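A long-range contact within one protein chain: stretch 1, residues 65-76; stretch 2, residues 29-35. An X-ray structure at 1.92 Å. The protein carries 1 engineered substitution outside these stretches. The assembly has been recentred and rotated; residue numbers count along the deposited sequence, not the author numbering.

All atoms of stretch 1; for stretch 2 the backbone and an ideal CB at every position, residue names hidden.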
ATOM      1  N   ILE A  65       1.452  24.514   4.651  1.00 23.51           N
ATOM      2  CA  ILE A  65       1.554  23.087   4.458  1.00 22.58           C
ATOM      3  C   ILE A  65       1.959  22.774   3.021  1.00 21.93           C
ATOM      4  O   ILE A  65       2.755  21.861   2.796  1.00 21.62           O
ATOM      5  CB  ILE A  65       0.234  22.361   4.896  1.00 22.78           C
ATOM      6  CG1 ILE A  65       0.009  22.583   6.418  1.00 24.01           C
ATOM      7  CG2 ILE A  65       0.277  20.876   4.450  1.00 20.89           C
ATOM      8  CD1 ILE A  65      -1.181  21.839   7.002  1.00 24.09           C
ATOM      9  N   ALA A  66       1.440  23.537   2.052  1.00 21.29           N
ATOM     10  CA  ALA A  66       1.821  23.364   0.648  1.00 22.19           C
ATOM     11  C   ALA A  66       3.345  23.557   0.499  1.00 23.84           C
ATOM     12  O   ALA A  66       4.028  22.725  -0.114  1.00 24.56           O
ATOM     13  CB  ALA A  66       1.066  24.369  -0.246  1.00 23.12           C
ATOM     14  N   LYS A  67       3.859  24.634   1.087  1.00 25.33           N
ATOM     15  CA  LYS A  67       5.338  24.898   1.112  1.00 27.97           C
ATOM     16  C   LYS A  67       6.117  23.729   1.695  1.00 28.89           C
ATOM     17  O   LYS A  67       7.058  23.209   1.053  1.00 29.11           O
ATOM     18  CB  LYS A  67       5.642  26.221   1.848  1.00 27.90           C
ATOM     19  CG  LYS A  67       4.984  27.401   1.168  1.00 29.37           C
ATOM     20  CD  LYS A  67       5.232  28.780   1.823  1.00 30.32           C
ATOM     21  CE  LYS A  67       4.366  29.841   1.136  1.00 30.62           C
ATOM     22  NZ  LYS A  67       4.210  31.075   1.977  1.00 33.70           N
ATOM     23  N   PHE A  68       5.722  23.280   2.889  1.00 29.72           N
ATOM     24  CA  PHE A  68       6.312  22.074   3.485  1.00 30.97           C
ATOM     25  C   PHE A  68       6.299  20.891   2.534  1.00 30.94           C
ATOM     26  O   PHE A  68       7.294  20.160   2.444  1.00 30.48           O
ATOM     27  CB  PHE A  68       5.625  21.699   4.810  1.00 31.88           C
ATOM     28  CG  PHE A  68       6.026  20.357   5.358  1.00 32.60           C
ATOM     29  CD1 PHE A  68       5.224  19.237   5.145  1.00 32.34           C
ATOM     30  CD2 PHE A  68       7.195  20.210   6.103  1.00 34.10           C
ATOM     31  CE1 PHE A  68       5.592  17.972   5.673  1.00 36.45           C
ATOM     32  CE2 PHE A  68       7.570  18.951   6.623  1.00 34.36           C
ATOM     33  CZ  PHE A  68       6.773  17.840   6.409  1.00 34.34           C
ATOM     34  N   LEU A  69       5.184  20.689   1.834  1.00 29.97           N
ATOM     35  CA  LEU A  69       5.035  19.535   0.951  1.00 30.42           C
ATOM     36  C   LEU A  69       5.691  19.724  -0.399  1.00 30.89           C
ATOM     37  O   LEU A  69       5.659  18.813  -1.233  1.00 32.32           O
ATOM     38  CB  LEU A  69       3.569  19.212   0.704  1.00 29.64           C
ATOM     39  CG  LEU A  69       2.770  18.750   1.912  1.00 31.15           C
ATOM     40  CD1 LEU A  69       1.344  18.489   1.456  1.00 32.06           C
ATOM     41  CD2 LEU A  69       3.423  17.521   2.548  1.00 32.36           C
ATOM     42  N   LYS A  70       6.225  20.909  -0.624  1.00 31.06           N
ATOM     43  CA  LYS A  70       6.881  21.277  -1.862  1.00 32.65           C
ATOM     44  C   LYS A  70       5.940  21.199  -3.098  1.00 32.34           C
ATOM     45  O   LYS A  70       6.356  20.823  -4.192  1.00 32.92           O
ATOM     46  CB  LYS A  70       8.223  20.496  -1.994  1.00 33.25           C
ATOM     47  CG  LYS A  70       9.193  20.803  -0.821  1.00 34.23           C
ATOM     48  CD  LYS A  70      10.728  20.579  -1.163  1.00 33.47           C
ATOM     49  CE  LYS A  70      11.624  21.659  -0.511  1.00 35.22           C
ATOM     50  NZ  LYS A  70      13.079  21.650  -0.995  1.00 35.31           N
ATOM     51  N   VAL A  71       4.682  21.605  -2.913  1.00 30.49           N
ATOM     52  CA  VAL A  71       3.681  21.616  -4.002  1.00 29.63           C
ATOM     53  C   VAL A  71       3.021  22.979  -4.107  1.00 28.93           C
ATOM     54  O   VAL A  71       2.918  23.697  -3.108  1.00 29.40           O
ATOM     55  CB  VAL A  71       2.554  20.539  -3.809  1.00 29.49           C
ATOM     56  CG1 VAL A  71       3.121  19.117  -3.739  1.00 30.01           C
ATOM     57  CG2 VAL A  71       1.665  20.844  -2.585  1.00 28.52           C
ATOM     58  N   SER A  72       2.558  23.357  -5.292  1.00 28.70           N
ATOM     59  CA  SER A  72       1.731  24.571  -5.375  1.00 28.80           C
ATOM     60  C   SER A  72       0.271  24.183  -5.067  1.00 27.31           C
ATOM     61  O   SER A  72      -0.035  22.994  -4.848  1.00 27.38           O
ATOM     62  CB  SER A  72       1.865  25.271  -6.730  1.00 29.70           C
ATOM     63  OG  SER A  72       1.662  24.337  -7.769  1.00 32.79           O
ATOM     64  N   LEU A  73      -0.619  25.170  -4.984  1.00 25.67           N
ATOM     65  CA  LEU A  73      -2.023  24.877  -4.663  1.00 24.33           C
ATOM     66  C   LEU A  73      -2.655  24.247  -5.901  1.00 23.86           C
ATOM     67  O   LEU A  73      -2.185  24.466  -7.036  1.00 24.79           O
ATOM     68  CB  LEU A  73      -2.772  26.151  -4.180  1.00 25.07           C
ATOM     69  CG  LEU A  73      -2.211  26.825  -2.901  1.00 25.45           C
ATOM     70  CD1 LEU A  73      -2.868  28.188  -2.589  1.00 28.80           C
ATOM     71  CD2 LEU A  73      -2.261  25.927  -1.682  1.00 28.24           C
ATOM     72  N   GLY A  74      -3.692  23.447  -5.714  1.00 21.78           N
ATOM     73  CA  GLY A  74      -4.443  22.883  -6.836  1.00 19.29           C
ATOM     74  C   GLY A  74      -3.964  21.495  -7.170  1.00 19.35           C
ATOM     75  O   GLY A  74      -3.802  21.148  -8.342  1.00 17.87           O
ATOM     76  N   LYS A  75      -3.700  20.704  -6.132  1.00 18.98           N
ATOM     77  CA  LYS A  75      -3.114  19.392  -6.309  1.00 20.11           C
ATOM     78  C   LYS A  75      -3.767  18.320  -5.425  1.00 19.08           C
ATOM     79  O   LYS A  75      -4.222  18.579  -4.309  1.00 19.79           O
ATOM     80  CB  LYS A  75      -1.600  19.422  -5.961  1.00 20.73           C
ATOM     81  CG  LYS A  75      -0.745  20.530  -6.657  1.00 24.69           C
ATOM     82  CD  LYS A  75      -0.474  20.218  -8.087  1.00 25.98           C
ATOM     83  CE  LYS A  75       0.346  21.318  -8.749  1.00 31.38           C
ATOM     84  NZ  LYS A  75       0.059  21.269 -10.209  1.00 35.17           N
ATOM     85  N   LEU A  76      -3.742  17.085  -5.900  1.00 18.21           N
ATOM     86  CA  LEU A  76      -4.048  15.954  -5.062  1.00 18.71           C
ATOM     87  C   LEU A  76      -2.692  15.268  -4.767  1.00 18.78           C
ATOM     88  O   LEU A  76      -1.933  14.972  -5.700  1.00 18.57           O
ATOM     89  CB  LEU A  76      -4.946  15.031  -5.874  1.00 19.85           C
ATOM     90  CG  LEU A  76      -5.677  13.805  -5.331  1.00 25.80           C
ATOM     91  CD1 LEU A  76      -5.389  12.550  -6.142  1.00 26.68           C
ATOM     92  CD2 LEU A  76      -5.646  13.640  -3.797  1.00 22.98           C
ATOM     93  N   UNK A  29      -4.140  10.705   1.820  1.00 14.02           N
ATOM     94  CA  UNK A  29      -4.654  11.328   0.641  1.00 14.55           C
ATOM     95  C   UNK A  29      -4.989  12.772   0.990  1.00 15.71           C
ATOM     96  O   UNK A  29      -5.824  13.034   1.882  1.00 14.90           O
ATOM     97  CB  UNK A  29      -5.871  10.575   0.099  1.00 14.55           C
ATOM     98  N   UNK A  30      -4.314  13.691   0.310  1.00 15.70           N
ATOM     99  CA  UNK A  30      -4.385  15.098   0.664  1.00 16.21           C
ATOM    100  C   UNK A  30      -4.704  15.989  -0.520  1.00 16.39           C
ATOM    101  O   UNK A  30      -3.844  16.168  -1.403  1.00 17.58           O
ATOM    102  CB  UNK A  30      -3.064  15.542   1.297  1.00 16.21           C
ATOM    103  N   UNK A  31      -5.858  16.636  -0.473  1.00 15.30           N
ATOM    104  CA  UNK A  31      -6.198  17.673  -1.472  1.00 16.05           C
ATOM    105  C   UNK A  31      -5.625  19.015  -1.033  1.00 16.75           C
ATOM    106  O   UNK A  31      -5.917  19.485   0.084  1.00 17.79           O
ATOM    107  CB  UNK A  31      -7.713  17.781  -1.660  1.00 16.05           C
ATOM    108  N   UNK A  32      -4.855  19.675  -1.901  1.00 15.04           N
ATOM    109  CA  UNK A  32      -4.250  20.967  -1.516  1.00 13.70           C
ATOM    110  C   UNK A  32      -4.821  22.032  -2.438  1.00 14.09           C
ATOM    111  O   UNK A  32      -4.483  22.061  -3.624  1.00 14.38           O
ATOM    112  CB  UNK A  32      -2.723  20.930  -1.601  1.00 13.70           C
ATOM    113  N   UNK A  33      -5.625  22.922  -1.887  1.00 14.25           N
ATOM    114  CA  UNK A  33      -6.460  23.847  -2.671  1.00 14.48           C
ATOM    115  C   UNK A  33      -6.398  25.249  -2.146  1.00 14.76           C
ATOM    116  O   UNK A  33      -5.877  25.480  -1.069  1.00 16.74           O
ATOM    117  CB  UNK A  33      -7.917  23.379  -2.685  1.00 14.48           C
ATOM    118  N   UNK A  34      -6.931  26.195  -2.901  1.00 15.76           N
ATOM    119  CA  UNK A  34      -6.839  27.606  -2.503  1.00 17.21           C
ATOM    120  C   UNK A  34      -7.867  27.983  -1.438  1.00 17.39           C
ATOM    121  O   UNK A  34      -7.642  28.862  -0.621  1.00 16.34           O
ATOM    122  CB  UNK A  34      -7.020  28.506  -3.727  1.00 17.21           C
ATOM    123  N   UNK A  35      -8.981  27.272  -1.413  1.00 17.88           N
ATOM    124  CA  UNK A  35     -10.014  27.557  -0.435  1.00 17.73           C
ATOM    125  C   UNK A  35     -11.265  26.747  -0.659  1.00 18.65           C
ATOM    126  O   UNK A  35     -11.359  25.954  -1.592  1.00 18.23           O
ATOM    127  CB  UNK A  35     -10.359  29.048  -0.454  1.00 17.73           C
TER

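Positions 29 to 32 run as a strand antiparallel to the strand at Lys75 and Leu76, while the helix that begins before Ile65 packs across one face of the pair.

At position 29 the phi/psi of -111/119° is extended, and CA-to-CB points sideways. The ideal CB lies 5.0 Å from CD2 of Leu76, so an apolar chain of moderate length would suit, whether branched or not. The residue is Ile29, whose CG2 meets Leu76 CD2 at 3.7 Å.

Position 30 also points sideways, but its ideal CB is 5.3 Å from CD1 of Leu69, a methyl of the leucine side chain that points toward this strand. A small residue would stop short of it; leucine, isoleucine or methionine could close the gap. Leu30 does so with chi1 t and chi2 p, bringing CD2 to 3.4 Å from Leu69 CD1, a tight apolar contact.

Position 31 pairs with Leu76, without hydrogen bonds between the two, and a side chain here would lie on the same face as that of Leu76. The ideal CB is 4.5 Å from Lys75 O and 5.1 Å from Leu76 CD2, so stretch 1 alone does not forbid a side chain, and the phi/psi of -86/127° is open to any residue. The deposited residue is Gly31, whose CA makes a CA-H...O contact with Lys75 O at 3.6 Å.

Position 32 is the centre of the contact. Its backbone pairs with Lys75: N donates to Lys75 O at 2.7 Å, while O accepts from Lys75 N at 3.0 Å and from Gly74 N at 2.6 Å. The ideal CB, 4.5 Å from Val71 CG2, enters a pocket lined by Ala66, Leu69, Val71 and Leu73. Valine or isoleucine would suit both the strand and this apolar setting. Val32 fills it with chi1 t: CG1 lies 3.9 Å from Ala66 CB and 3.7 Å from Leu73 CD2, while CG2 lies 4.3 Å from Leu69 CD1.

At position 33 CA-to-CB points away, so only a long side chain could return to stretch 1. Beside it run the backbone atoms of Gly74 and Lys75, a surface that a broad ring could cover. Phe33 turns back with chi1 m, placing CD2 3.8 Å from Gly74 CA and CZ 3.8 Å from Lys75 O.

Position 34 points sideways, its ideal CB 4.3 Å from Leu73 CD1; many flexible chains with an aliphatic stem would do. Gln34 lays CG 3.7 Å from Leu73 CB.

Position 35 has no contact with stretch 1, and its phi/psi of 174/-178° is a fully extended conformation that favours glycine, since a CB makes it strained. The residue is Gly35.

Stretch 2 (29-35) ILGVFQG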
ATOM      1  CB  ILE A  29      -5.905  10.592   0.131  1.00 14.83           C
ATOM      2  CG1 ILE A  29      -5.582   9.096  -0.109  1.00 14.98           C
ATOM      3  CG2 ILE A  29      -6.377  11.223  -1.143  1.00 10.84           C
ATOM      4  CD1 ILE A  29      -6.893   8.245  -0.307  1.00 17.30           C
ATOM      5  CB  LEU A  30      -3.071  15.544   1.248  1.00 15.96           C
ATOM      6  CG  LEU A  30      -3.139  16.975   1.797  1.00 20.28           C
ATOM      7  CD1 LEU A  30      -4.185  17.167   2.855  1.00 21.54           C
ATOM      8  CD2 LEU A  30      -1.755  17.359   2.348  1.00 24.83           C
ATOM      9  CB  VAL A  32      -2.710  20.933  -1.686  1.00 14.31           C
ATOM     10  CG1 VAL A  32      -2.050  22.296  -1.280  1.00 14.36           C
ATOM     11  CG2 VAL A  32      -2.065  19.739  -0.875  1.00 13.63           C
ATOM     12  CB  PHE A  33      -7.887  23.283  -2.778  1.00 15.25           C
ATOM     13  CG  PHE A  33      -7.919  21.992  -3.569  1.00 14.26           C
ATOM     14  CD1 PHE A  33      -8.080  20.766  -2.908  1.00 16.91           C
ATOM     15  CD2 PHE A  33      -7.674  22.012  -4.963  1.00 16.71           C
ATOM     16  CE1 PHE A  33      -8.063  19.559  -3.628  1.00 17.06           C
ATOM     17  CE2 PHE A  33      -7.635  20.817  -5.693  1.00 18.09           C
ATOM     18  CZ  PHE A  33      -7.827  19.579  -5.016  1.00 15.72           C
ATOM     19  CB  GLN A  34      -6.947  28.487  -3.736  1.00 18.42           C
ATOM     20  CG  GLN A  34      -5.878  28.099  -4.813  1.00 21.55           C
ATOM     21  CD  GLN A  34      -5.838  29.062  -5.937  1.00 28.03           C
ATOM     22  OE1 GLN A  34      -5.834  28.660  -7.116  1.00 31.59           O
ATOM     23  NE2 GLN A  34      -5.865  30.359  -5.607  1.00 26.96           N
TER
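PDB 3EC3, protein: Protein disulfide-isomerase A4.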